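Local coordinates for sister chromatid cohesion protein (Chaetomium thermophilum, PDB 5T8V) that probably helps load the cohesin ring onto chromatin, this chain being the HEAT-repeat C-terminal part of the loader Scc2, at residues A[1137-1149]-A[1166-1180]. Numbering follows the deposited sequence.
Sequences QDDHAFLAVEVLA and FITLATSTHPRISEL
Gln1137 spans the gap to the loop between helices 1163-1169 and 1175-1191 with its amide: OE1 accepts from Thr1173 N at 2.8 Å, the donor standing above the carbonyl plane. Ser1172 OG is also modelled as a donor to OE1, at a separation too short to be taken literally. CG lies anti to the backbone N (chi1 -156°) and the chain runs on extended, which carries the amide across to the loop, a span that the length of glutamine suits. Tyr1210 of helix 1200-1213 also touches Gln1137 and makes a weak hydrogen bond to Ser1172 OG. Asp1139, in the first turn of its helix, brings OD1 to 3.4 Å from His1174 CE1 and forms a long salt bridge with Arg1176, OD1 to NH1 being 3.7 Å. The Arg1176 chain, bent at chi2 and chi3, folds across one face of the Phe1142 ring. The arginine's CB sits over that face, 3.8 Å from the centroid, while its guanidinium, turned 74° from the ring, makes an off-centre cation-pi contact; Ile1177 CG1 packs against Phe1142 CB, near the ring plane. A flat aromatic suits this place, since its face can take both the aliphatic start and charged end of an arginine. Helices 1139-1149 and 1175-1180 run nearly parallel, 19° apart, within the largely helical HEAT-repeat array of the C-terminal part of Scc2; helices 1065-1086 and 1115-1133 touch other sides of the first. Val1145 splits its branches: CG1 reaches Ile1177, whereas CG2 packs 3.6 Å from Phe1166 CE1 and also against Leu1169, a compact beta-branched residue whose two methyls can face different neighbours at a buried junction. Leu1148 and the small Ala1149 admit the Phe1166 ring edge-on, its CZ 3.5 Å from Ala1149 N. Leu1180 enters as a knob among Phe1142, Val1145, Glu1146 and Ala1149, with CD2 3.7 Å from Ala1149 CB.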
loop_
_atom_site.group_PDB
_atom_site.type_symbol
_atom_site.label_atom_id
_atom_site.label_comp_id
_atom_site.label_asym_id
_atom_site.label_seq_id
_atom_site.Cartn_x
_atom_site.Cartn_y
_atom_site.Cartn_z
ATOM N N GLN A 1137 -38.850 -5.209 -18.405
ATOM C CA GLN A 1137 -37.727 -4.878 -17.536
ATOM C C GLN A 1137 -37.358 -3.402 -17.625
ATOM O O GLN A 1137 -36.218 -3.032 -17.326
ATOM C CB GLN A 1137 -36.525 -5.754 -17.887
ATOM C CG GLN A 1137 -35.538 -5.941 -16.753
ATOM C CD GLN A 1137 -34.678 -7.175 -16.930
ATOM O OE1 GLN A 1137 -34.336 -7.846 -15.958
ATOM N NE2 GLN A 1137 -34.325 -7.484 -18.174
ATOM N N ASP A 1138 -38.302 -2.553 -18.021
ATOM C CA ASP A 1138 -38.066 -1.128 -18.190
ATOM C C ASP A 1138 -38.638 -0.358 -16.999
ATOM O O ASP A 1138 -39.158 -0.934 -16.041
ATOM C CB ASP A 1138 -38.661 -0.645 -19.516
ATOM C CG ASP A 1138 -40.063 -1.171 -19.754
ATOM O OD1 ASP A 1138 -40.785 -1.413 -18.764
ATOM O OD2 ASP A 1138 -40.439 -1.350 -20.932
ATOM N N ASP A 1139 -38.539 0.972 -17.069
ATOM C CA ASP A 1139 -38.908 1.812 -15.932
ATOM C C ASP A 1139 -40.381 1.654 -15.570
ATOM O O ASP A 1139 -40.748 1.724 -14.391
ATOM C CB ASP A 1139 -38.586 3.273 -16.239
ATOM C CG ASP A 1139 -37.097 3.552 -16.239
ATOM O OD1 ASP A 1139 -36.393 3.021 -15.353
ATOM O OD2 ASP A 1139 -36.631 4.299 -17.126
ATOM N N HIS A 1140 -41.243 1.458 -16.568
ATOM C CA HIS A 1140 -42.665 1.276 -16.296
ATOM C C HIS A 1140 -42.890 0.102 -15.348
ATOM O O HIS A 1140 -43.559 0.231 -14.309
ATOM C CB HIS A 1140 -43.409 1.066 -17.614
ATOM C CG HIS A 1140 -44.889 1.238 -17.508
ATOM N ND1 HIS A 1140 -45.783 0.331 -18.036
ATOM C CD2 HIS A 1140 -45.634 2.213 -16.937
ATOM C CE1 HIS A 1140 -47.015 0.740 -17.793
ATOM N NE2 HIS A 1140 -46.953 1.879 -17.127
ATOM N N ALA A 1141 -42.328 -1.057 -15.692
ATOM C CA ALA A 1141 -42.367 -2.195 -14.785
ATOM C C ALA A 1141 -41.846 -1.810 -13.408
ATOM O O ALA A 1141 -42.380 -2.259 -12.386
ATOM C CB ALA A 1141 -41.553 -3.353 -15.364
ATOM N N PHE A 1142 -40.808 -0.966 -13.357
ATOM C CA PHE A 1142 -40.298 -0.535 -12.060
ATOM C C PHE A 1142 -41.349 0.244 -11.283
ATOM O O PHE A 1142 -41.390 0.172 -10.051
ATOM C CB PHE A 1142 -39.043 0.319 -12.196
ATOM C CG PHE A 1142 -38.607 0.926 -10.895
ATOM C CD1 PHE A 1142 -38.125 0.126 -9.871
ATOM C CD2 PHE A 1142 -38.708 2.289 -10.679
ATOM C CE1 PHE A 1142 -37.736 0.675 -8.664
ATOM C CE2 PHE A 1142 -38.318 2.845 -9.473
ATOM C CZ PHE A 1142 -37.832 2.035 -8.465
ATOM N N LEU A 1143 -42.185 1.018 -11.979
ATOM C CA LEU A 1143 -43.295 1.689 -11.313
ATOM C C LEU A 1143 -44.269 0.668 -10.741
ATOM O O LEU A 1143 -44.699 0.778 -9.584
ATOM C CB LEU A 1143 -44.002 2.626 -12.294
ATOM C CG LEU A 1143 -45.197 3.416 -11.755
ATOM C CD1 LEU A 1143 -44.780 4.338 -10.625
ATOM C CD2 LEU A 1143 -45.855 4.211 -12.872
ATOM N N ALA A 1144 -44.615 -0.348 -11.536
ATOM C CA ALA A 1144 -45.523 -1.382 -11.047
ATOM C C ALA A 1144 -44.982 -2.037 -9.778
ATOM O O ALA A 1144 -45.663 -2.084 -8.747
ATOM C CB ALA A 1144 -45.763 -2.428 -12.135
ATOM N N VAL A 1145 -43.751 -2.554 -9.835
ATOM C CA VAL A 1145 -43.160 -3.177 -8.654
ATOM C C VAL A 1145 -43.002 -2.173 -7.528
ATOM O O VAL A 1145 -42.948 -2.561 -6.358
ATOM C CB VAL A 1145 -41.797 -3.826 -8.990
ATOM C CG1 VAL A 1145 -40.831 -2.793 -9.493
ATOM C CG2 VAL A 1145 -41.220 -4.539 -7.773
ATOM N N GLU A 1146 -42.906 -0.884 -7.851
ATOM C CA GLU A 1146 -42.844 0.128 -6.804
ATOM C C GLU A 1146 -44.183 0.260 -6.097
ATOM O O GLU A 1146 -44.229 0.638 -4.920
ATOM C CB GLU A 1146 -42.409 1.468 -7.394
ATOM C CG GLU A 1146 -41.968 2.491 -6.364
ATOM C CD GLU A 1146 -41.357 3.724 -7.001
ATOM O OE1 GLU A 1146 -41.218 3.744 -8.241
ATOM O OE2 GLU A 1146 -41.019 4.671 -6.261
ATOM N N VAL A 1147 -45.279 -0.047 -6.793
ATOM C CA VAL A 1147 -46.582 -0.120 -6.139
ATOM C C VAL A 1147 -46.710 -1.408 -5.334
ATOM O O VAL A 1147 -47.180 -1.392 -4.189
ATOM C CB VAL A 1147 -47.702 0.012 -7.187
ATOM C CG1 VAL A 1147 -49.067 -0.320 -6.583
ATOM C CG2 VAL A 1147 -47.713 1.417 -7.765
ATOM N N LEU A 1148 -46.297 -2.542 -5.910
ATOM C CA LEU A 1148 -46.428 -3.814 -5.200
ATOM C C LEU A 1148 -45.581 -3.836 -3.937
ATOM O O LEU A 1148 -45.978 -4.426 -2.926
ATOM C CB LEU A 1148 -46.044 -4.979 -6.110
ATOM C CG LEU A 1148 -47.241 -5.736 -6.683
ATOM C CD1 LEU A 1148 -48.077 -4.792 -7.513
ATOM C CD2 LEU A 1148 -46.781 -6.920 -7.518
ATOM N N ALA A 1149 -44.400 -3.217 -3.977
ATOM C CA ALA A 1149 -43.561 -3.164 -2.787
ATOM C C ALA A 1149 -44.288 -2.471 -1.646
ATOM O O ALA A 1149 -44.238 -2.929 -0.501
ATOM C CB ALA A 1149 -42.245 -2.452 -3.101
ATOM N N PHE A 1166 -41.751 -11.394 -6.057
ATOM C CA PHE A 1166 -40.568 -10.637 -5.661
ATOM C C PHE A 1166 -39.310 -11.494 -5.734
ATOM O O PHE A 1166 -38.245 -11.008 -6.134
ATOM C CB PHE A 1166 -40.746 -10.068 -4.254
ATOM C CG PHE A 1166 -41.559 -8.805 -4.212
ATOM C CD1 PHE A 1166 -41.095 -7.646 -4.810
ATOM C CD2 PHE A 1166 -42.780 -8.775 -3.571
ATOM C CE1 PHE A 1166 -41.841 -6.480 -4.772
ATOM C CE2 PHE A 1166 -43.530 -7.612 -3.527
ATOM C CZ PHE A 1166 -43.061 -6.464 -4.128
ATOM N N ILE A 1167 -39.411 -12.767 -5.348
ATOM C CA ILE A 1167 -38.287 -13.682 -5.529
ATOM C C ILE A 1167 -37.860 -13.701 -6.991
ATOM O O ILE A 1167 -36.666 -13.787 -7.306
ATOM C CB ILE A 1167 -38.657 -15.090 -5.028
ATOM C CG1 ILE A 1167 -38.961 -15.057 -3.527
ATOM C CG2 ILE A 1167 -37.527 -16.076 -5.311
ATOM C CD1 ILE A 1167 -39.532 -16.351 -2.980
ATOM N N THR A 1168 -38.828 -13.615 -7.906
ATOM C CA THR A 1168 -38.517 -13.640 -9.332
ATOM C C THR A 1168 -37.906 -12.321 -9.788
ATOM O O THR A 1168 -36.921 -12.311 -10.535
ATOM C CB THR A 1168 -39.784 -13.945 -10.133
ATOM O OG1 THR A 1168 -40.393 -15.142 -9.634
ATOM C CG2 THR A 1168 -39.459 -14.133 -11.603
ATOM N N LEU A 1169 -38.476 -11.197 -9.354
ATOM C CA LEU A 1169 -37.967 -9.895 -9.762
ATOM C C LEU A 1169 -36.595 -9.600 -9.172
ATOM O O LEU A 1169 -35.881 -8.740 -9.699
ATOM C CB LEU A 1169 -38.956 -8.801 -9.359
ATOM C CG LEU A 1169 -40.319 -8.858 -10.058
ATOM C CD1 LEU A 1169 -41.311 -7.932 -9.379
ATOM C CD2 LEU A 1169 -40.188 -8.503 -11.535
ATOM N N ALA A 1170 -36.209 -10.288 -8.094
ATOM C CA ALA A 1170 -34.884 -10.077 -7.523
ATOM C C ALA A 1170 -33.776 -10.483 -8.484
ATOM O O ALA A 1170 -32.641 -10.015 -8.336
ATOM C CB ALA A 1170 -34.745 -10.850 -6.212
ATOM N N THR A 1171 -34.075 -11.339 -9.460
ATOM C CA THR A 1171 -33.099 -11.766 -10.453
ATOM C C THR A 1171 -33.128 -10.900 -11.707
ATOM O O THR A 1171 -32.642 -11.330 -12.759
ATOM C CB THR A 1171 -33.334 -13.231 -10.830
ATOM O OG1 THR A 1171 -34.568 -13.353 -11.549
ATOM C CG2 THR A 1171 -33.386 -14.106 -9.585
ATOM N N SER A 1172 -33.689 -9.699 -11.621
ATOM C CA SER A 1172 -33.769 -8.814 -12.772
ATOM C C SER A 1172 -32.452 -8.071 -12.968
ATOM O O SER A 1172 -31.708 -7.818 -12.016
ATOM C CB SER A 1172 -34.912 -7.813 -12.595
ATOM O OG SER A 1172 -35.035 -6.975 -13.729
ATOM N N THR A 1173 -32.167 -7.724 -14.225
ATOM C CA THR A 1173 -30.961 -6.963 -14.531
ATOM C C THR A 1173 -31.134 -5.479 -14.227
ATOM O O THR A 1173 -30.158 -4.807 -13.873
ATOM C CB THR A 1173 -30.569 -7.155 -15.998
ATOM O OG1 THR A 1173 -31.680 -6.832 -16.845
ATOM C CG2 THR A 1173 -30.136 -8.590 -16.252
ATOM N N HIS A 1174 -32.352 -4.953 -14.361
ATOM C CA HIS A 1174 -32.630 -3.576 -13.976
ATOM C C HIS A 1174 -32.325 -3.418 -12.489
ATOM O O HIS A 1174 -33.021 -4.013 -11.656
ATOM C CB HIS A 1174 -34.084 -3.208 -14.276
ATOM C CG HIS A 1174 -34.382 -1.748 -14.125
ATOM N ND1 HIS A 1174 -35.655 -1.269 -13.899
ATOM C CD2 HIS A 1174 -33.575 -0.662 -14.173
ATOM C CE1 HIS A 1174 -35.618 0.048 -13.811
ATOM N NE2 HIS A 1174 -34.369 0.443 -13.974
ATOM N N PRO A 1175 -31.304 -2.643 -12.109
ATOM C CA PRO A 1175 -30.920 -2.606 -10.685
ATOM C C PRO A 1175 -32.041 -2.167 -9.759
ATOM O O PRO A 1175 -32.138 -2.668 -8.632
ATOM C CB PRO A 1175 -29.747 -1.614 -10.667
ATOM C CG PRO A 1175 -29.224 -1.606 -12.058
ATOM C CD PRO A 1175 -30.412 -1.813 -12.937
ATOM N N ARG A 1176 -32.897 -1.245 -10.202
ATOM C CA ARG A 1176 -33.915 -0.700 -9.308
ATOM C C ARG A 1176 -35.015 -1.713 -9.018
ATOM O O ARG A 1176 -35.648 -1.651 -7.959
ATOM C CB ARG A 1176 -34.502 0.576 -9.907
ATOM C CG ARG A 1176 -33.449 1.581 -10.342
ATOM C CD ARG A 1176 -33.734 2.971 -9.800
ATOM N NE ARG A 1176 -35.031 3.480 -10.235
ATOM C CZ ARG A 1176 -35.292 3.915 -11.465
ATOM N NH1 ARG A 1176 -34.348 3.897 -12.397
ATOM N NH2 ARG A 1176 -36.502 4.363 -11.766
ATOM N N ILE A 1177 -35.262 -2.647 -9.937
ATOM C CA ILE A 1177 -36.198 -3.731 -9.662
ATOM C C ILE A 1177 -35.541 -4.789 -8.784
ATOM O O ILE A 1177 -36.155 -5.297 -7.837
ATOM C CB ILE A 1177 -36.716 -4.334 -10.982
ATOM C CG1 ILE A 1177 -37.519 -3.287 -11.763
ATOM C CG2 ILE A 1177 -37.568 -5.581 -10.710
ATOM C CD1 ILE A 1177 -37.982 -3.746 -13.138
ATOM N N SER A 1178 -34.285 -5.132 -9.080
ATOM C CA SER A 1178 -33.604 -6.187 -8.339
ATOM C C SER A 1178 -33.416 -5.805 -6.875
ATOM O O SER A 1178 -33.627 -6.632 -5.979
ATOM C CB SER A 1178 -32.256 -6.487 -8.993
ATOM O OG SER A 1178 -31.525 -7.451 -8.254
ATOM N N GLU A 1179 -33.019 -4.561 -6.608
ATOM C CA GLU A 1179 -32.764 -4.148 -5.232
ATOM C C GLU A 1179 -34.052 -4.133 -4.414
ATOM O O GLU A 1179 -34.127 -4.745 -3.342
ATOM C CB GLU A 1179 -32.096 -2.773 -5.219
ATOM C CG GLU A 1179 -30.705 -2.765 -5.839
ATOM C CD GLU A 1179 -30.148 -1.367 -6.018
ATOM O OE1 GLU A 1179 -30.751 -0.409 -5.487
ATOM O OE2 GLU A 1179 -29.105 -1.226 -6.692
ATOM N N LEU A 1180 -35.078 -3.441 -4.910
ATOM C CA LEU A 1180 -36.343 -3.357 -4.186
ATOM C C LEU A 1180 -36.959 -4.739 -3.998
ATOM O O LEU A 1180 -37.337 -5.122 -2.882
ATOM C CB LEU A 1180 -37.300 -2.429 -4.936
ATOM C CG LEU A 1180 -38.644 -2.111 -4.278
ATOM C CD1 LEU A 1180 -38.454 -1.420 -2.938
ATOM C CD2 LEU A 1180 -39.483 -1.250 -5.210
#